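PDB 6LSV: jasmonate-induced oxygenase 2 from Arabidopsis thaliana, which uses iron and 2-oxoglutarate to oxidise the defence hormone jasmonate to 12-hydroxyjasmonate. Local coordinates for residues F77-D91 against V256-G268. Sequence-based numbering, arbitrary orientation.
Sequences FFQVVNHGVKPELMD and VKPHPHAFIVNIG
Phe78-Val265 and Val80-Phe263 are hydrogen-bonded pairs of antiparallel strands 77-81 and 263-267, whose axes lie 4.7 Å apart where N-terminal strand 77-81 extends the major sheet of the double-stranded β-helix (jelly-roll) core. On the face carrying these four residues, Val265 CB makes a CH-pi contact over the Phe78 ring, 3.9 Å from its centroid; helix 161-186 touches this face through Val265 and Phe263. On the other face, which also carries Asn266, close to the iron ligands Asp229 and His284, Gln79 stretches out with CG anti to its backbone N (chi1 -168°) and accepts a hydrogen bond at OE1 from His259 N (3.1 Å), while a water links its NE2 to Lys257 O. Beyond the strand, the His83 ring lies obliquely to that of Phe263, and its NE2 donates to His261 O (2.7 Å). Met90, bent at its last torsion (chi3 74°), lays CE over one face of the Phe263 ring, 3.6 Å from the centroid, and Val85 meets the ring edge. The His261 ring has Pro87 CB over one face and hydrogen-bonds in its plane from NE2 to the syn lone pair of Asp91 OD2 (2.6 Å), tying the start of helix 87-102 to the 259-262 turn. Arg94 forms a salt bridge with Asp91 OD1, so both carboxylate oxygens are engaged; the carboxylate could favour a protonated His261, though Arg94 would offset part of its charge.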
loop_
_atom_site.group_PDB
_atom_site.type_symbol
_atom_site.label_atom_id
_atom_site.label_comp_id
_atom_site.label_asym_id
_atom_site.label_seq_id
_atom_site.Cartn_x
_atom_site.Cartn_y
_atom_site.Cartn_z
ATOM N N PHE A 77 0.360 11.781 3.923
ATOM C CA PHE A 77 1.081 10.732 4.631
ATOM C C PHE A 77 1.803 11.350 5.819
ATOM O O PHE A 77 2.124 12.541 5.814
ATOM C CB PHE A 77 2.079 10.007 3.714
ATOM C CG PHE A 77 3.272 10.840 3.324
ATOM C CD1 PHE A 77 3.199 11.725 2.257
ATOM C CD2 PHE A 77 4.469 10.734 4.020
ATOM C CE1 PHE A 77 4.294 12.490 1.894
ATOM C CE2 PHE A 77 5.568 11.500 3.662
ATOM C CZ PHE A 77 5.478 12.379 2.597
ATOM N N PHE A 78 2.041 10.526 6.838
ATOM C CA PHE A 78 2.819 10.931 7.999
ATOM C C PHE A 78 3.449 9.689 8.618
ATOM O O PHE A 78 3.031 8.559 8.357
ATOM C CB PHE A 78 1.969 11.704 9.026
ATOM C CG PHE A 78 0.777 10.944 9.545
ATOM C CD1 PHE A 78 -0.326 10.708 8.738
ATOM C CD2 PHE A 78 0.749 10.488 10.850
ATOM C CE1 PHE A 78 -1.424 10.016 9.216
ATOM C CE2 PHE A 78 -0.349 9.799 11.336
ATOM C CZ PHE A 78 -1.435 9.561 10.516
ATOM N N GLN A 79 4.473 9.913 9.436
ATOM C CA GLN A 79 5.279 8.848 10.015
ATOM C C GLN A 79 5.076 8.832 11.523
ATOM O O GLN A 79 5.193 9.873 12.178
ATOM C CB GLN A 79 6.756 9.049 9.669
ATOM C CG GLN A 79 7.649 7.865 9.959
ATOM C CD GLN A 79 9.064 8.079 9.457
ATOM O OE1 GLN A 79 9.725 7.137 9.017
ATOM N NE2 GLN A 79 9.533 9.323 9.513
ATOM N N VAL A 80 4.779 7.657 12.075
ATOM C CA VAL A 80 4.434 7.518 13.485
ATOM C C VAL A 80 5.477 6.657 14.186
ATOM O O VAL A 80 5.896 5.619 13.661
ATOM C CB VAL A 80 3.017 6.939 13.672
ATOM C CG1 VAL A 80 2.004 7.816 12.975
ATOM C CG2 VAL A 80 2.926 5.517 13.135
ATOM N N VAL A 81 5.907 7.108 15.365
ATOM C CA VAL A 81 6.743 6.337 16.272
ATOM C C VAL A 81 5.964 6.127 17.564
ATOM O O VAL A 81 4.958 6.793 17.824
ATOM C CB VAL A 81 8.095 7.026 16.561
ATOM C CG1 VAL A 81 8.832 7.336 15.269
ATOM C CG2 VAL A 81 7.878 8.293 17.359
ATOM N N ASN A 82 6.444 5.189 18.381
ATOM C CA ASN A 82 5.833 4.868 19.673
ATOM C C ASN A 82 4.345 4.567 19.507
ATOM O O ASN A 82 3.475 5.234 20.071
ATOM C CB ASN A 82 6.044 6.004 20.677
ATOM C CG ASN A 82 7.501 6.224 21.011
ATOM O OD1 ASN A 82 8.298 5.285 21.021
ATOM N ND2 ASN A 82 7.862 7.473 21.277
ATOM N N HIS A 83 4.068 3.532 18.716
ATOM C CA HIS A 83 2.728 3.261 18.215
ATOM C C HIS A 83 2.105 2.004 18.812
ATOM O O HIS A 83 1.009 1.611 18.399
ATOM C CB HIS A 83 2.772 3.158 16.691
ATOM C CG HIS A 83 4.032 2.537 16.170
ATOM N ND1 HIS A 83 4.415 1.253 16.489
ATOM C CD2 HIS A 83 4.999 3.028 15.359
ATOM C CE1 HIS A 83 5.561 0.976 15.895
ATOM N NE2 HIS A 83 5.938 2.036 15.202
ATOM N N GLY A 84 2.773 1.360 19.767
ATOM C CA GLY A 84 2.223 0.192 20.419
ATOM C C GLY A 84 2.528 -1.132 19.754
ATOM O O GLY A 84 2.077 -2.172 20.252
ATOM N N VAL A 85 3.265 -1.134 18.648
ATOM C CA VAL A 85 3.676 -2.361 17.976
ATOM C C VAL A 85 5.119 -2.653 18.357
ATOM O O VAL A 85 5.968 -1.750 18.370
ATOM C CB VAL A 85 3.511 -2.250 16.448
ATOM C CG1 VAL A 85 3.835 -3.578 15.780
ATOM C CG2 VAL A 85 2.097 -1.816 16.106
ATOM N N LYS A 86 5.399 -3.907 18.677
ATOM C CA LYS A 86 6.712 -4.261 19.192
ATOM C C LYS A 86 7.751 -4.147 18.083
ATOM O O LYS A 86 7.531 -4.664 16.982
ATOM C CB LYS A 86 6.703 -5.678 19.766
ATOM C CG LYS A 86 6.244 -5.788 21.219
ATOM C CD LYS A 86 4.840 -5.227 21.435
ATOM C CE LYS A 86 4.689 -4.618 22.823
ATOM N NZ LYS A 86 3.438 -3.821 22.945
ATOM N N PRO A 87 8.877 -3.466 18.324
ATOM C CA PRO A 87 9.936 -3.419 17.301
ATOM C C PRO A 87 10.421 -4.787 16.861
ATOM O O PRO A 87 10.709 -4.978 15.672
ATOM C CB PRO A 87 11.043 -2.621 18.000
ATOM C CG PRO A 87 10.305 -1.717 18.897
ATOM C CD PRO A 87 9.136 -2.516 19.417
ATOM N N GLU A 88 10.525 -5.751 17.781
ATOM C CA GLU A 88 10.944 -7.085 17.368
ATOM C C GLU A 88 9.903 -7.737 16.469
ATOM O O GLU A 88 10.261 -8.512 15.576
ATOM C CB GLU A 88 11.227 -7.969 18.585
ATOM C CG GLU A 88 10.102 -8.016 19.597
ATOM C CD GLU A 88 10.283 -7.016 20.722
ATOM O OE1 GLU A 88 9.800 -7.299 21.839
ATOM O OE2 GLU A 88 10.907 -5.953 20.495
ATOM N N LEU A 89 8.620 -7.436 16.680
ATOM C CA LEU A 89 7.591 -7.954 15.783
ATOM C C LEU A 89 7.700 -7.319 14.403
ATOM O O LEU A 89 7.542 -8.004 13.385
ATOM C CB LEU A 89 6.202 -7.718 16.379
ATOM C CG LEU A 89 5.013 -8.149 15.514
ATOM C CD1 LEU A 89 5.076 -9.639 15.212
ATOM C CD2 LEU A 89 3.698 -7.790 16.192
ATOM N N MET A 90 7.978 -6.012 14.351
ATOM C CA MET A 90 8.149 -5.334 13.069
ATOM C C MET A 90 9.280 -5.954 12.264
ATOM O O MET A 90 9.154 -6.153 11.051
ATOM C CB MET A 90 8.417 -3.846 13.292
ATOM C CG MET A 90 7.327 -3.117 14.049
ATOM S SD MET A 90 7.776 -1.401 14.350
ATOM C CE MET A 90 7.581 -0.699 12.715
ATOM N N ASP A 91 10.393 -6.269 12.924
ATOM C CA ASP A 91 11.536 -6.838 12.220
ATOM C C ASP A 91 11.321 -8.315 11.902
ATOM O O ASP A 91 11.740 -8.789 10.839
ATOM C CB ASP A 91 12.805 -6.638 13.045
ATOM C CG ASP A 91 13.079 -5.174 13.339
ATOM O OD1 ASP A 91 13.126 -4.372 12.383
ATOM O OD2 ASP A 91 13.248 -4.824 14.524
ATOM N N VAL A 256 12.134 8.746 0.456
ATOM C CA VAL A 256 11.806 8.763 1.877
ATOM C C VAL A 256 12.857 7.966 2.638
ATOM O O VAL A 256 13.071 6.781 2.359
ATOM C CB VAL A 256 10.402 8.193 2.126
ATOM C CG1 VAL A 256 10.199 7.884 3.599
ATOM C CG2 VAL A 256 9.342 9.158 1.620
ATOM N N LYS A 257 13.508 8.610 3.603
ATOM C CA LYS A 257 14.410 7.900 4.505
ATOM C C LYS A 257 13.607 7.275 5.638
ATOM O O LYS A 257 12.992 8.005 6.422
ATOM C CB LYS A 257 15.468 8.836 5.076
ATOM C CG LYS A 257 16.266 8.204 6.208
ATOM C CD LYS A 257 17.461 9.038 6.640
ATOM C CE LYS A 257 17.369 10.474 6.172
ATOM N NZ LYS A 257 18.241 11.352 7.003
ATOM N N PRO A 258 13.581 5.950 5.764
ATOM C CA PRO A 258 12.764 5.334 6.813
ATOM C C PRO A 258 13.363 5.571 8.190
ATOM O O PRO A 258 14.580 5.534 8.379
ATOM C CB PRO A 258 12.779 3.849 6.441
ATOM C CG PRO A 258 14.097 3.673 5.769
ATOM C CD PRO A 258 14.331 4.944 4.990
ATOM N N HIS A 259 12.488 5.835 9.150
ATOM C CA HIS A 259 12.866 5.988 10.545
ATOM C C HIS A 259 12.725 4.647 11.260
ATOM O O HIS A 259 11.730 3.946 11.062
ATOM C CB HIS A 259 11.991 7.039 11.226
ATOM C CG HIS A 259 12.440 7.401 12.608
ATOM N ND1 HIS A 259 13.266 8.473 12.864
ATOM C CD2 HIS A 259 12.172 6.838 13.810
ATOM C CE1 HIS A 259 13.494 8.552 14.164
ATOM N NE2 HIS A 259 12.840 7.571 14.761
ATOM N N PRO A 260 13.720 4.279 12.066
ATOM C CA PRO A 260 13.721 2.954 12.703
ATOM C C PRO A 260 12.441 2.659 13.471
ATOM O O PRO A 260 12.019 3.429 14.337
ATOM C CB PRO A 260 14.933 3.014 13.642
ATOM C CG PRO A 260 15.471 4.416 13.558
ATOM C CD PRO A 260 14.992 4.983 12.267
ATOM N N HIS A 261 11.822 1.523 13.139
ATOM C CA HIS A 261 10.649 0.988 13.837
ATOM C C HIS A 261 9.490 1.971 13.871
ATOM O O HIS A 261 8.626 1.897 14.750
ATOM C CB HIS A 261 11.010 0.530 15.247
ATOM C CG HIS A 261 12.082 -0.509 15.269
ATOM N ND1 HIS A 261 13.368 -0.244 15.686
ATOM C CD2 HIS A 261 12.069 -1.807 14.886
ATOM C CE1 HIS A 261 14.096 -1.340 15.580
ATOM N NE2 HIS A 261 13.331 -2.304 15.097
ATOM N N ALA A 262 9.466 2.889 12.918
ATOM C CA ALA A 262 8.300 3.704 12.636
ATOM C C ALA A 262 7.524 3.098 11.471
ATOM O O ALA A 262 8.055 2.316 10.676
ATOM C CB ALA A 262 8.708 5.143 12.309
ATOM N N PHE A 263 6.248 3.454 11.392
ATOM C CA PHE A 263 5.424 3.170 10.229
ATOM C C PHE A 263 5.206 4.453 9.443
ATOM O O PHE A 263 5.364 5.562 9.961
ATOM C CB PHE A 263 4.063 2.588 10.623
ATOM C CG PHE A 263 4.128 1.201 11.182
ATOM C CD1 PHE A 263 4.427 0.122 10.365
ATOM C CD2 PHE A 263 3.858 0.971 12.522
ATOM C CE1 PHE A 263 4.471 -1.156 10.874
ATOM C CE2 PHE A 263 3.901 -0.308 13.041
ATOM C CZ PHE A 263 4.204 -1.375 12.215
ATOM N N ILE A 264 4.839 4.294 8.179
ATOM C CA ILE A 264 4.331 5.392 7.371
ATOM C C ILE A 264 2.851 5.137 7.147
ATOM O O ILE A 264 2.461 4.045 6.710
ATOM C CB ILE A 264 5.092 5.531 6.042
ATOM C CG1 ILE A 264 6.498 6.081 6.302
ATOM C CG2 ILE A 264 4.336 6.449 5.093
ATOM C CD1 ILE A 264 7.475 5.843 5.174
ATOM N N VAL A 265 2.028 6.120 7.491
ATOM C CA VAL A 265 0.583 6.031 7.339
ATOM C C VAL A 265 0.216 6.742 6.047
ATOM O O VAL A 265 0.468 7.944 5.899
ATOM C CB VAL A 265 -0.146 6.641 8.547
ATOM C CG1 VAL A 265 -1.646 6.430 8.439
ATOM C CG2 VAL A 265 0.384 6.042 9.841
ATOM N N ASN A 266 -0.357 6.003 5.104
ATOM C CA ASN A 266 -0.761 6.554 3.818
ATOM C C ASN A 266 -2.268 6.755 3.807
ATOM O O ASN A 266 -3.024 5.826 4.108
ATOM C CB ASN A 266 -0.359 5.632 2.665
ATOM C CG ASN A 266 1.122 5.698 2.348
ATOM O OD1 ASN A 266 1.825 6.609 2.786
ATOM N ND2 ASN A 266 1.604 4.733 1.572
ATOM N N ILE A 267 -2.698 7.969 3.470
ATOM C CA ILE A 267 -4.100 8.193 3.147
ATOM C C ILE A 267 -4.414 7.479 1.840
ATOM O O ILE A 267 -3.703 7.643 0.840
ATOM C CB ILE A 267 -4.403 9.697 3.047
ATOM C CG1 ILE A 267 -4.117 10.403 4.379
ATOM C CG2 ILE A 267 -5.841 9.927 2.595
ATOM C CD1 ILE A 267 -5.096 10.063 5.483
ATOM N N GLY A 268 -5.464 6.664 1.844
ATOM C CA GLY A 268 -5.868 5.971 0.640
ATOM C C GLY A 268 -6.950 6.713 -0.132
ATOM O O GLY A 268 -7.475 7.737 0.311
HETATM O O HOH W 1 12.189 9.838 7.933
HETATM O O HOH W 2 8.645 3.446 17.863
#